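Local coordinates for arylesterase (Sulfolobus solfataricus, PDB 5L2P), which hydrolyses aromatic esters such as phenyl acetate, p-nitrophenyl fatty acid esters and organophosphates such as paraoxon, as a serine esterase of the GDXG family, at the interface of chains A and B. Sequence-based numbering; all coordinates share one arbitrary frame. Chains: chain A/B, Arylesterase.

Contact 1 and contact 2 are adjoining patches where chains A and B meet, the centres of their C-alpha atoms about 8 Å apart. Both draw on the 3-10 helix 231-233 and the helix 254-266 of chain B, and B:Ile233 belongs to both. Contact 1 is mainly apolar; contact 2 adds a charged pair. The interface is two-fold symmetric, so each patch recurs with the chains exchanged. The enzyme is a monomer, so this pairing may come from crystal packing. The centre of contact 1 lies about 14 Å from the active-site B:Ser156, that of contact 2 about 19 Å.

Contact 1: the interface of chains A and B. Residues chain A 190-191, 196; chain B 187, 232-233, 259.
A:Leu190 lies over one face of the B:Tyr187 ring and forms the apolar centre of this patch, hiding 65 Å² of its own surface against chain B. Its CB stands about 4.0 Å above the ring plane, offset toward the rim, and the two side chains cross at about a right angle. The branch then runs over the phenol end of the ring: the methyl CD1 comes to 3.4 Å from the ring carbon CE1 of B:Tyr187, while CG of A:Leu190 is 3.7 Å from CZ, the carbon bearing the hydroxyl. The tyrosine ring is brought under the leucine by a first torsion that sets CG anti to the backbone N (chi1 -167°).

Two more residues of chain B, from the 3-10 helix 231-233, pack against the leucine. The methyl CD2 of B:Leu232 packs against CB of A:Leu190 at 3.7 Å, and CG1 of B:Ile233 meets the leucine methyl CD1 at 3.8 Å. A:Leu190 is thus touched at its base by one residue of that turn and at its tip by the next.

Toward the rim, the methyl CB of B:Ala259, on helix 254-266, lies 3.9 Å from CA of A:Ala191. The same CB of B:Ala259 is 3.6 Å from the amide nitrogen ND2 of A:Asn196. That amide is held within chain A: ND2 of A:Asn196 donates a hydrogen bond of 3.1 Å to the backbone carbonyl O of A:Leu190. The donor sits above the carbonyl plane, 42° out of it, although the bond is fairly straight (158° at H). This bond links the C-terminal part of the short helix 193-197 back to the loop carrying the leucine and may steady the surface against which the alanine methyl rests.

The patch is a small hydrophobic contact between two copies of the esterase. Because the enzyme is a monomer, it may serve lattice packing more than a lasting dimer.

Contact 2: the interface of chains A and B. Residues chain A 208-209, 215; chain B 233-235, 263.
B:Glu235 crosses A:Pro209 at about a right angle, its acidic side chain passing beside the proline ring toward A:Lys215. Outward from CB, the glutamate first meets chain A at CG of B:Glu235, 4.0 Å from CG of A:Pro209. A bend at chi2 (-87°) turns the carboxylate along the ring, where the carboxylate carbon CD of B:Glu235 lies 3.8 Å from CD of A:Pro209. At the tip the two oxygens take different neighbours: OE1 of B:Glu235 lies 3.7 Å from CD of A:Pro209, whereas OE2 faces the amine nitrogen NZ of A:Lys215. At 3.6 Å, NZ of A:Lys215 and OE2 of B:Glu235 form a salt bridge, longer than a usual hydrogen bond. The two side chains come from opposite directions, and the lysine, extended through chi2 and chi3, bends at chi4 (-82°) near its end.

A:Pro209 hides 71 Å² against chain B and carries much of the packing. CG of A:Pro209 lies 3.4 Å from the carbonyl O of B:Ile233, and its CB is 4.0 Å from the methyl CD1 of that isoleucine. The ring follows a cis peptide bond after A:Leu208. CB of A:Leu208 is 3.8 Å from the guanidinium nitrogen NH1 of B:Arg263, and NH2 of the arginine also nears CD of A:Pro209, which places B:Arg263 beside the segment formed by A:Leu208 and A:Pro209.

In chain A the proline lies in the loop between helices 193-197 and 212-217, and the lysine belongs to the latter. Chain B presents the end of the 3-10 helix 231-233 with the loop that follows, and the arginine from helix 254-266. All of these elements lie on the surface of the alpha/beta hydrolase fold of their chain.

Contact 1: the interface of chains A and B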
# COMPACT_ATOMS: atom_id res chain seq x y z
N LEU A 190 -1.88 7.69 -14.30
CA LEU A 190 -0.57 7.14 -14.61
C LEU A 190 0.31 6.86 -13.38
O LEU A 190 1.32 6.17 -13.47
CB LEU A 190 0.17 8.09 -15.53
CG LEU A 190 -0.58 8.44 -16.83
CD1 LEU A 190 0.23 9.41 -17.66
CD2 LEU A 190 -0.96 7.22 -17.68
N ALA A 191 -0.11 7.37 -12.22
CA ALA A 191 0.78 7.43 -11.07
C ALA A 191 0.50 6.40 -9.97
O ALA A 191 1.40 6.08 -9.21
CB ALA A 191 0.78 8.83 -10.51
N ASN A 196 0.13 0.75 -12.10
CA ASN A 196 1.44 0.31 -12.55
C ASN A 196 1.69 -1.17 -12.30
O ASN A 196 2.41 -1.80 -13.04
CB ASN A 196 2.52 1.18 -11.88
CG ASN A 196 2.59 2.56 -12.50
OD1 ASN A 196 3.12 2.71 -13.58
ND2 ASN A 196 2.01 3.56 -11.86
N TYR B 187 3.66 14.61 -12.82
CA TYR B 187 2.32 14.39 -13.30
C TYR B 187 1.27 15.04 -12.43
O TYR B 187 1.46 15.22 -11.27
CB TYR B 187 2.05 12.87 -13.37
CG TYR B 187 0.81 12.50 -14.16
CD1 TYR B 187 0.72 12.80 -15.50
CD2 TYR B 187 -0.27 11.88 -13.54
CE1 TYR B 187 -0.42 12.47 -16.23
CE2 TYR B 187 -1.40 11.56 -14.25
CZ TYR B 187 -1.47 11.85 -15.60
OH TYR B 187 -2.62 11.58 -16.30
N LEU B 232 5.70 12.31 -17.06
CA LEU B 232 5.14 10.96 -16.93
C LEU B 232 4.19 10.66 -18.10
O LEU B 232 4.01 9.51 -18.48
CB LEU B 232 4.42 10.81 -15.58
CG LEU B 232 4.44 9.47 -14.84
CD1 LEU B 232 3.58 9.48 -13.59
CD2 LEU B 232 3.88 8.41 -15.69
N ILE B 233 3.61 11.71 -18.66
CA ILE B 233 2.64 11.60 -19.77
C ILE B 233 3.37 11.41 -21.12
O ILE B 233 2.74 11.19 -22.14
CB ILE B 233 1.69 12.85 -19.75
CG1 ILE B 233 0.22 12.48 -19.97
CG2 ILE B 233 2.19 13.96 -20.66
CD1 ILE B 233 -0.14 11.97 -21.32
N ALA B 259 6.35 5.84 -10.03
CA ALA B 259 5.81 5.52 -11.34
C ALA B 259 6.74 5.96 -12.49
O ALA B 259 6.91 5.24 -13.49
CB ALA B 259 4.46 6.19 -11.49

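Contact 2: the interface of chains A and B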
# COMPACT_ATOMS: atom_id res chain seq x y z
N LEU A 208 0.41 2.41 -21.40
CA LEU A 208 0.61 3.80 -20.94
C LEU A 208 1.46 4.56 -21.94
O LEU A 208 2.32 3.98 -22.58
CB LEU A 208 1.27 3.82 -19.55
CG LEU A 208 0.52 3.15 -18.39
CD1 LEU A 208 1.31 3.27 -17.08
CD2 LEU A 208 -0.91 3.63 -18.19
N PRO A 209 1.26 5.87 -22.08
CA PRO A 209 0.39 6.74 -21.28
C PRO A 209 -1.10 6.69 -21.65
O PRO A 209 -1.95 6.84 -20.77
CB PRO A 209 0.96 8.15 -21.53
CG PRO A 209 1.54 8.06 -22.88
CD PRO A 209 2.07 6.65 -23.03
N LYS A 215 -7.98 6.05 -26.71
CA LYS A 215 -7.69 6.63 -28.03
C LYS A 215 -8.85 6.47 -29.02
O LYS A 215 -9.08 7.34 -29.86
CB LYS A 215 -6.46 5.98 -28.66
CG LYS A 215 -5.14 6.43 -28.09
CD LYS A 215 -4.00 5.68 -28.78
CE LYS A 215 -2.64 6.05 -28.19
NZ LYS A 215 -2.11 7.32 -28.77
N ILE B 233 3.61 11.71 -18.66
CA ILE B 233 2.64 11.60 -19.77
C ILE B 233 3.37 11.41 -21.12
O ILE B 233 2.74 11.19 -22.14
CB ILE B 233 1.69 12.85 -19.75
CG1 ILE B 233 0.22 12.48 -19.97
CG2 ILE B 233 2.19 13.96 -20.66
CD1 ILE B 233 -0.14 11.97 -21.32
N ALA B 234 4.69 11.47 -21.12
CA ALA B 234 5.46 11.33 -22.36
C ALA B 234 5.24 9.97 -22.98
O ALA B 234 5.25 8.97 -22.28
CB ALA B 234 6.96 11.55 -22.13
N GLU B 235 5.08 9.95 -24.29
CA GLU B 235 4.86 8.69 -25.01
C GLU B 235 6.09 7.82 -25.01
O GLU B 235 5.99 6.62 -24.86
CB GLU B 235 4.35 8.95 -26.44
CG GLU B 235 2.82 9.10 -26.48
CD GLU B 235 2.07 7.74 -26.64
OE1 GLU B 235 2.74 6.67 -26.68
OE2 GLU B 235 0.80 7.76 -26.74
N ARG B 263 8.59 3.38 -15.22
CA ARG B 263 8.49 3.63 -16.66
C ARG B 263 9.83 3.72 -17.32
O ARG B 263 9.98 3.27 -18.45
CB ARG B 263 7.67 4.90 -16.94
CG ARG B 263 6.19 4.55 -16.83
CD ARG B 263 5.19 5.63 -17.16
NE ARG B 263 5.40 6.37 -18.42
CZ ARG B 263 5.25 5.88 -19.62
NH1 ARG B 263 4.93 4.63 -19.72
NH2 ARG B 263 5.48 6.65 -20.69